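PDB 1LUR: aldose 1-epimerase from Caenorhabditis elegans, which probably catalyses the interconversion of the alpha and beta anomers of aldose sugars such as galactose. Local coordinates for residues G71-R76 with A309-D314; P304-A309 with P317-R322; N79-L82 with K87-T90. All blocks are in the same frame, centred on the assembly; numbering follows the deposited sequence.

Interactions 1 and 2 are neighbours, their centres about 6 Å apart; they share Ala309 and both hold the chain that leaves strand 300-305. Interaction 1 is buried, and its chemistry is that of two loops: a bridging water, backbone carbonyls and a small valine-proline contact. Interaction 2, partly buried, depends instead on aromatic rings meeting proline and valine, with its hydrogen bonds kept inside each segment. Farther from the chain centre, interaction 3 joins two strands of a hairpin through backbone bonds, with the more exposed threonines on one face and buried Leu82 and Tyr89 on the other. Pro311 connects the three, its ring touching Val319 of interaction 2 and Leu82 of interaction 3.

Interaction 1: G71-R76 with A309-D314; sequences GRVANR and AAPNFD
Val73 and Pro311 supply the apolar part of the meeting between 71-76 and 309-314. Methyl CG1 of Val73 lies 4.1 Å from CG of Pro311, the two side chains running antiparallel past one another. The valine sends this branch anti to its backbone N (chi1 173°), which places it beside the proline. Proline suits the short 3-10 segment 310-312: its ring holds phi near -61°, and its N, in the first turn, has no N-H to spend. The same ring also touches Ile77.

The polar link is a water. It donates to Ala74 O at 2.7 Å and to Arg76 O at 2.8 Å, and it accepts from Ala309 N at 2.7 Å, so three backbone groups from both loops are satisfied through one molecule. Both loops adjoin the seven-stranded antiparallel sheet of the beta-sandwich fold of galactose mutarotases: 71-76 follows the edge strand 69-70, while the other loop, 309-314, comes after strand 300-305, and strand 170-175 runs between those two strands.

A CA-H...O contact adds to the water bridge, with Ala309 CA 3.2 Å from Arg76 O; the small CB of Ala309 lies near the same carbonyl oxygen.

Hydrogen bonds within each loop keep its shape. Asn75 OD1 accepts from Arg76 N at 2.7 Å and from Arg76 NH1 at 3.1 Å, both donors approaching from the same face of the carboxamide. NH1 stands 41° out of the carbonyl plane, while the oxygen lies at the edge of the guanidinium. This double grip restrains the amide and helps to position the arginine head. Across the way, Asn312 N bonds to Ala309 O at 2.8 Å, closing the 3-10 turn, and the Asn312 amide reaches out of the contact, with OD1 accepting from Lys78 N and ND2 bonding weakly to Thr81 O.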
# COMPACT_ATOMS: atom_id res chain seq x y z
N GLY A 71 -6.53 2.13 -6.05
CA GLY A 71 -7.62 3.10 -6.01
C GLY A 71 -8.72 2.63 -6.95
O GLY A 71 -8.55 1.60 -7.61
N ARG A 72 -9.83 3.38 -7.07
CA ARG A 72 -10.03 4.63 -6.35
C ARG A 72 -10.31 4.50 -4.87
O ARG A 72 -10.26 5.49 -4.13
CB ARG A 72 -11.15 5.45 -7.01
CG ARG A 72 -10.70 6.14 -8.30
CD ARG A 72 -11.66 7.21 -8.73
NE ARG A 72 -12.83 6.67 -9.41
CZ ARG A 72 -13.97 7.33 -9.58
NH1 ARG A 72 -14.09 8.57 -9.10
NH2 ARG A 72 -14.97 6.77 -10.23
N VAL A 73 -10.62 3.29 -4.42
CA VAL A 73 -10.89 3.06 -3.01
C VAL A 73 -10.16 1.79 -2.64
O VAL A 73 -10.52 0.69 -3.09
CB VAL A 73 -12.39 2.92 -2.71
CG1 VAL A 73 -12.58 2.52 -1.25
CG2 VAL A 73 -13.10 4.23 -3.00
N ALA A 74 -9.12 1.94 -1.84
CA ALA A 74 -8.33 0.81 -1.40
C ALA A 74 -9.14 -0.14 -0.53
O ALA A 74 -10.00 0.28 0.26
CB ALA A 74 -7.09 1.28 -0.65
N ASN A 75 -8.83 -1.42 -0.67
CA ASN A 75 -9.49 -2.47 0.08
C ASN A 75 -10.94 -2.68 -0.33
O ASN A 75 -11.31 -2.42 -1.47
CB ASN A 75 -9.38 -2.22 1.59
CG ASN A 75 -9.34 -3.52 2.39
OD1 ASN A 75 -10.38 -4.07 2.75
ND2 ASN A 75 -8.13 -4.02 2.65
N ARG A 76 -11.76 -3.09 0.62
CA ARG A 76 -13.16 -3.35 0.34
C ARG A 76 -14.29 -2.39 0.58
O ARG A 76 -14.28 -1.59 1.52
CB ARG A 76 -13.53 -4.66 1.05
CG ARG A 76 -12.53 -5.79 0.81
CD ARG A 76 -12.82 -6.99 1.70
NE ARG A 76 -11.93 -8.10 1.39
CZ ARG A 76 -10.63 -8.11 1.65
NH1 ARG A 76 -10.05 -7.06 2.22
NH2 ARG A 76 -9.89 -9.16 1.33
N ALA A 309 -13.18 0.14 4.07
CA ALA A 309 -14.64 0.22 4.11
C ALA A 309 -15.17 1.55 4.64
O ALA A 309 -16.32 1.63 5.07
CB ALA A 309 -15.22 -0.93 4.95
N ALA A 310 -14.34 2.59 4.60
CA ALA A 310 -14.76 3.91 5.09
C ALA A 310 -16.06 4.36 4.41
O ALA A 310 -16.94 4.94 5.05
CB ALA A 310 -13.66 4.93 4.84
N PRO A 311 -16.20 4.11 3.10
CA PRO A 311 -17.42 4.52 2.39
C PRO A 311 -18.69 3.86 2.93
O PRO A 311 -19.79 4.35 2.66
CB PRO A 311 -17.14 4.10 0.95
CG PRO A 311 -15.66 4.22 0.84
CD PRO A 311 -15.19 3.61 2.14
N ASN A 312 -18.53 2.78 3.70
CA ASN A 312 -19.66 2.04 4.28
C ASN A 312 -20.00 2.39 5.73
O ASN A 312 -21.08 2.05 6.22
CB ASN A 312 -19.39 0.54 4.21
CG ASN A 312 -19.23 0.04 2.79
OD1 ASN A 312 -18.13 -0.31 2.37
ND2 ASN A 312 -20.32 0.02 2.04
N PHE A 313 -19.08 3.04 6.42
CA PHE A 313 -19.32 3.41 7.81
C PHE A 313 -19.08 4.90 7.99
O PHE A 313 -17.95 5.37 7.83
CB PHE A 313 -18.41 2.58 8.72
CG PHE A 313 -18.58 1.09 8.55
CD1 PHE A 313 -17.72 0.36 7.74
CD2 PHE A 313 -19.64 0.43 9.17
CE1 PHE A 313 -17.91 -1.01 7.55
CE2 PHE A 313 -19.83 -0.94 8.99
CZ PHE A 313 -18.97 -1.66 8.17
N ASP A 314 -20.14 5.63 8.33
CA ASP A 314 -20.00 7.07 8.51
C ASP A 314 -19.19 7.52 9.72
O ASP A 314 -18.89 8.71 9.84
CB ASP A 314 -21.38 7.75 8.53
CG ASP A 314 -22.25 7.26 9.64
OD1 ASP A 314 -21.78 7.21 10.80
OD2 ASP A 314 -23.43 6.94 9.36
O HOH W 1 -12.36 0.45 1.47

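Interaction 2: P304-A309 with P317-R322; sequences PQFHSA and PDVSLR
Asp318 OD1 is held twice by Ser320, in the turn next to Pro317 and Val319, which meet Phe306 and His307. The backbone N of Ser320 meets Asp318 OD1 at 2.9 Å, nearly in line with the carboxylate C-O bond, to form an Asx turn. The hydroxyl OG of Ser320 donates to the same Asp318 OD1 at 2.7 Å, coming from above the carboxylate plane. Asp318, at the surface, and Ser320 can bond to each other and to the chain beside them, while Pro317 and Val319 point toward 304-309.

Val319 lays its CG1 methyl over one face of the Phe306 ring, a CH-pi contact with CG1 4.1 Å from the ring centroid and 29° off the normal. The closest ring atom is Phe306 CG, 3.6 Å from Val319 CG1. The pair is well matched, a flat aromatic face receiving a compact branched methyl. Pro317 comes in obliquely, its CB 4.0 Å from Phe306 CD2, and Tyr273 packs edge-to-face with the same phenylalanine. The contact thus joins the end of strand 300-305, part of one sheet of the mutarotase beta-sandwich, to the approach to strand 320-321, which pairs with strand 165-166.

The other face contact belongs to His307, whose imidazole has the rigid ring of Pro317 laid over it through CD; the two side chains are set roughly perpendicular. With CG beside the backbone N (chi1 -59°), the imidazole swings towards the proline, and ND1 of His307 comes to 3.0 Å from Pro317 CD. That separation is tight for nitrogen and carbon, and its exact value is doubtful. ND1 is buried here, and nothing in the structure bonds to it. Phe316 also meets the histidine ring.

Behind the rings, Gln305 NE2 bonds to Phe306 O at 3.0 Å and more weakly to Ser308 OG, so that its amide bridges the bend on which Phe306 and His307 sit.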
# COMPACT_ATOMS: atom_id res chain seq x y z
N PRO A 304 -0.32 2.15 3.79
CA PRO A 304 -0.79 3.33 4.53
C PRO A 304 -2.06 3.75 3.79
O PRO A 304 -2.03 3.90 2.57
CB PRO A 304 0.34 4.33 4.34
CG PRO A 304 1.56 3.43 4.29
CD PRO A 304 1.09 2.32 3.38
N GLN A 305 -3.16 3.94 4.50
CA GLN A 305 -4.41 4.32 3.83
C GLN A 305 -5.43 4.79 4.85
O GLN A 305 -5.13 4.87 6.04
CB GLN A 305 -4.98 3.06 3.16
CG GLN A 305 -5.29 1.98 4.22
CD GLN A 305 -5.97 0.73 3.70
OE1 GLN A 305 -5.41 -0.01 2.89
NE2 GLN A 305 -7.19 0.47 4.17
N PHE A 306 -6.63 5.09 4.37
CA PHE A 306 -7.71 5.52 5.24
C PHE A 306 -8.35 4.20 5.63
O PHE A 306 -8.14 3.18 4.95
CB PHE A 306 -8.76 6.36 4.49
CG PHE A 306 -8.35 7.77 4.24
CD1 PHE A 306 -7.82 8.15 3.01
CD2 PHE A 306 -8.48 8.74 5.23
CE1 PHE A 306 -7.44 9.47 2.77
CE2 PHE A 306 -8.11 10.06 5.01
CZ PHE A 306 -7.59 10.43 3.77
N HIS A 307 -9.13 4.19 6.71
CA HIS A 307 -9.77 2.96 7.15
C HIS A 307 -10.45 2.21 6.01
O HIS A 307 -11.11 2.82 5.16
CB HIS A 307 -10.85 3.26 8.20
CG HIS A 307 -10.33 3.94 9.42
ND1 HIS A 307 -9.69 5.16 9.38
CD2 HIS A 307 -10.40 3.59 10.73
CE1 HIS A 307 -9.38 5.54 10.61
NE2 HIS A 307 -9.80 4.60 11.45
N SER A 308 -10.30 0.90 6.02
CA SER A 308 -10.91 0.07 4.99
C SER A 308 -12.43 0.16 5.17
O SER A 308 -12.92 0.26 6.30
CB SER A 308 -10.44 -1.38 5.14
OG SER A 308 -9.05 -1.50 4.91
N ALA A 309 -13.18 0.14 4.07
CA ALA A 309 -14.64 0.22 4.11
C ALA A 309 -15.17 1.55 4.64
O ALA A 309 -16.32 1.63 5.07
CB ALA A 309 -15.22 -0.93 4.95
N PRO A 317 -13.35 7.69 8.72
CA PRO A 317 -13.04 8.93 7.99
C PRO A 317 -13.82 9.15 6.70
O PRO A 317 -14.09 8.22 5.94
CB PRO A 317 -11.54 8.81 7.73
CG PRO A 317 -11.06 8.02 8.89
CD PRO A 317 -12.12 6.94 9.03
N ASP A 318 -14.19 10.41 6.46
CA ASP A 318 -14.93 10.78 5.26
C ASP A 318 -13.90 10.80 4.13
O ASP A 318 -13.01 11.64 4.13
CB ASP A 318 -15.52 12.18 5.44
CG ASP A 318 -16.36 12.63 4.26
OD1 ASP A 318 -16.15 12.12 3.13
OD2 ASP A 318 -17.23 13.51 4.46
N VAL A 319 -14.01 9.88 3.17
CA VAL A 319 -13.05 9.86 2.07
C VAL A 319 -13.58 10.47 0.78
O VAL A 319 -13.12 10.16 -0.31
CB VAL A 319 -12.50 8.44 1.77
CG1 VAL A 319 -11.73 7.91 2.98
CG2 VAL A 319 -13.63 7.48 1.40
N SER A 320 -14.56 11.36 0.89
CA SER A 320 -15.10 11.99 -0.30
C SER A 320 -14.08 12.98 -0.83
O SER A 320 -13.24 13.49 -0.09
CB SER A 320 -16.41 12.72 0.03
OG SER A 320 -16.19 13.76 0.97
N LEU A 321 -14.13 13.22 -2.14
CA LEU A 321 -13.23 14.15 -2.82
C LEU A 321 -14.21 14.99 -3.63
O LEU A 321 -14.85 14.48 -4.55
CB LEU A 321 -12.26 13.42 -3.74
CG LEU A 321 -11.38 14.33 -4.59
CD1 LEU A 321 -10.54 15.24 -3.68
CD2 LEU A 321 -10.47 13.49 -5.48
N ARG A 322 -14.31 16.28 -3.29
CA ARG A 322 -15.23 17.17 -3.99
C ARG A 322 -14.53 18.29 -4.76
O ARG A 322 -13.42 18.70 -4.41
CB ARG A 322 -16.21 17.75 -2.97
CG ARG A 322 -16.94 16.66 -2.20
CD ARG A 322 -17.77 17.18 -1.04
NE ARG A 322 -18.38 16.08 -0.30
CZ ARG A 322 -19.42 15.37 -0.72
NH1 ARG A 322 -20.00 15.65 -1.88
NH2 ARG A 322 -19.87 14.35 0.00

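Interaction 3: N79-L82 with K87-T90; sequences NSTL and KQYT
Thr81 and Thr90 stand next to each other on one face of the strand pair, their side chains parallel. Thr81 CB has Tyr89 O as a neighbour at 4.0 Å. From there the hydroxyl branch, OG1, turns back along its own segment and bonds to Asn79 O at 2.9 Å, approaching from above that carbonyl's plane; OG1 also lies 3.7 Å from Thr90 CG2. The methyl branch, set anti to the backbone N, goes across instead: Thr81 CG2 is 3.3 Å from Thr90 CG2, tighter than usual for two carbons, and 3.4 Å from Gln88 NE2. Beta-branched threonine suits an extended strand and serves both directions at once. Replacing Thr81 by an alanine would probably leave Asn79 O without its hydroxyl donor and open a gap beside the Thr90 methyl.

On the other face Leu82 and Tyr89 cross at a slant, Leu82 CD1 resting 4.0 Å from Tyr89 CB. Pro311 packs on this leucine and Pro136 on the tyrosine; the large leucine side chain and the tyrosine ring suit this buried face. Between the faces, Leu82 N donates to Tyr89 O at 3.0 Å and Tyr89 N to Leu82 O at 2.8 Å. This hydrogen-bonded pair beside the non-hydrogen-bonded pair Thr81-Thr90 is the pattern of antiparallel strands, here joined by a short turn into the beta hairpin of strands 81-84 and 87-90.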
# COMPACT_ATOMS: atom_id res chain seq x y z
N ASN A 79 -20.06 -5.50 0.55
CA ASN A 79 -21.12 -5.99 -0.33
C ASN A 79 -21.25 -5.24 -1.64
O ASN A 79 -22.33 -5.17 -2.24
CB ASN A 79 -22.46 -6.00 0.43
CG ASN A 79 -22.43 -6.94 1.63
OD1 ASN A 79 -21.72 -7.95 1.63
ND2 ASN A 79 -23.20 -6.62 2.66
N SER A 80 -20.14 -4.68 -2.11
CA SER A 80 -20.14 -3.94 -3.36
C SER A 80 -21.22 -2.88 -3.49
O SER A 80 -21.67 -2.58 -4.59
CB SER A 80 -20.27 -4.92 -4.53
OG SER A 80 -19.26 -5.91 -4.50
N THR A 81 -21.64 -2.31 -2.36
CA THR A 81 -22.66 -1.28 -2.38
C THR A 81 -22.36 -0.20 -1.36
O THR A 81 -21.82 -0.48 -0.29
CB THR A 81 -24.05 -1.85 -2.04
OG1 THR A 81 -24.25 -3.07 -2.78
CG2 THR A 81 -25.13 -0.84 -2.41
N LEU A 82 -22.69 1.04 -1.69
CA LEU A 82 -22.46 2.17 -0.79
C LEU A 82 -23.44 3.27 -1.12
O LEU A 82 -24.10 3.24 -2.16
CB LEU A 82 -21.02 2.70 -0.94
CG LEU A 82 -20.59 3.31 -2.28
CD1 LEU A 82 -21.07 4.76 -2.39
CD2 LEU A 82 -19.07 3.26 -2.38
N LYS A 87 -27.38 8.89 -2.78
CA LYS A 87 -27.57 8.04 -3.94
C LYS A 87 -26.83 6.72 -3.74
O LYS A 87 -25.69 6.71 -3.29
CB LYS A 87 -27.06 8.76 -5.18
CG LYS A 87 -27.42 8.12 -6.49
CD LYS A 87 -26.88 8.95 -7.64
CE LYS A 87 -27.10 8.27 -8.97
NZ LYS A 87 -26.35 8.97 -10.05
N GLN A 88 -27.48 5.61 -4.08
CA GLN A 88 -26.84 4.32 -3.92
C GLN A 88 -26.03 3.92 -5.14
O GLN A 88 -26.47 4.08 -6.28
CB GLN A 88 -27.88 3.24 -3.61
CG GLN A 88 -27.24 1.90 -3.24
CD GLN A 88 -28.24 0.93 -2.63
OE1 GLN A 88 -29.17 0.48 -3.29
NE2 GLN A 88 -28.03 0.59 -1.36
N TYR A 89 -24.83 3.40 -4.90
CA TYR A 89 -23.95 2.95 -5.97
C TYR A 89 -23.70 1.48 -5.74
O TYR A 89 -23.36 1.06 -4.64
CB TYR A 89 -22.64 3.73 -5.95
CG TYR A 89 -22.79 5.14 -6.43
CD1 TYR A 89 -22.54 5.48 -7.76
CD2 TYR A 89 -23.26 6.13 -5.58
CE1 TYR A 89 -22.75 6.77 -8.23
CE2 TYR A 89 -23.48 7.43 -6.03
CZ TYR A 89 -23.22 7.74 -7.35
OH TYR A 89 -23.47 9.01 -7.79
N THR A 90 -23.92 0.69 -6.79
CA THR A 90 -23.72 -0.75 -6.72
C THR A 90 -22.80 -1.19 -7.83
O THR A 90 -23.03 -0.90 -9.00
CB THR A 90 -25.06 -1.48 -6.86
OG1 THR A 90 -25.76 -0.95 -7.99
CG2 THR A 90 -25.90 -1.26 -5.61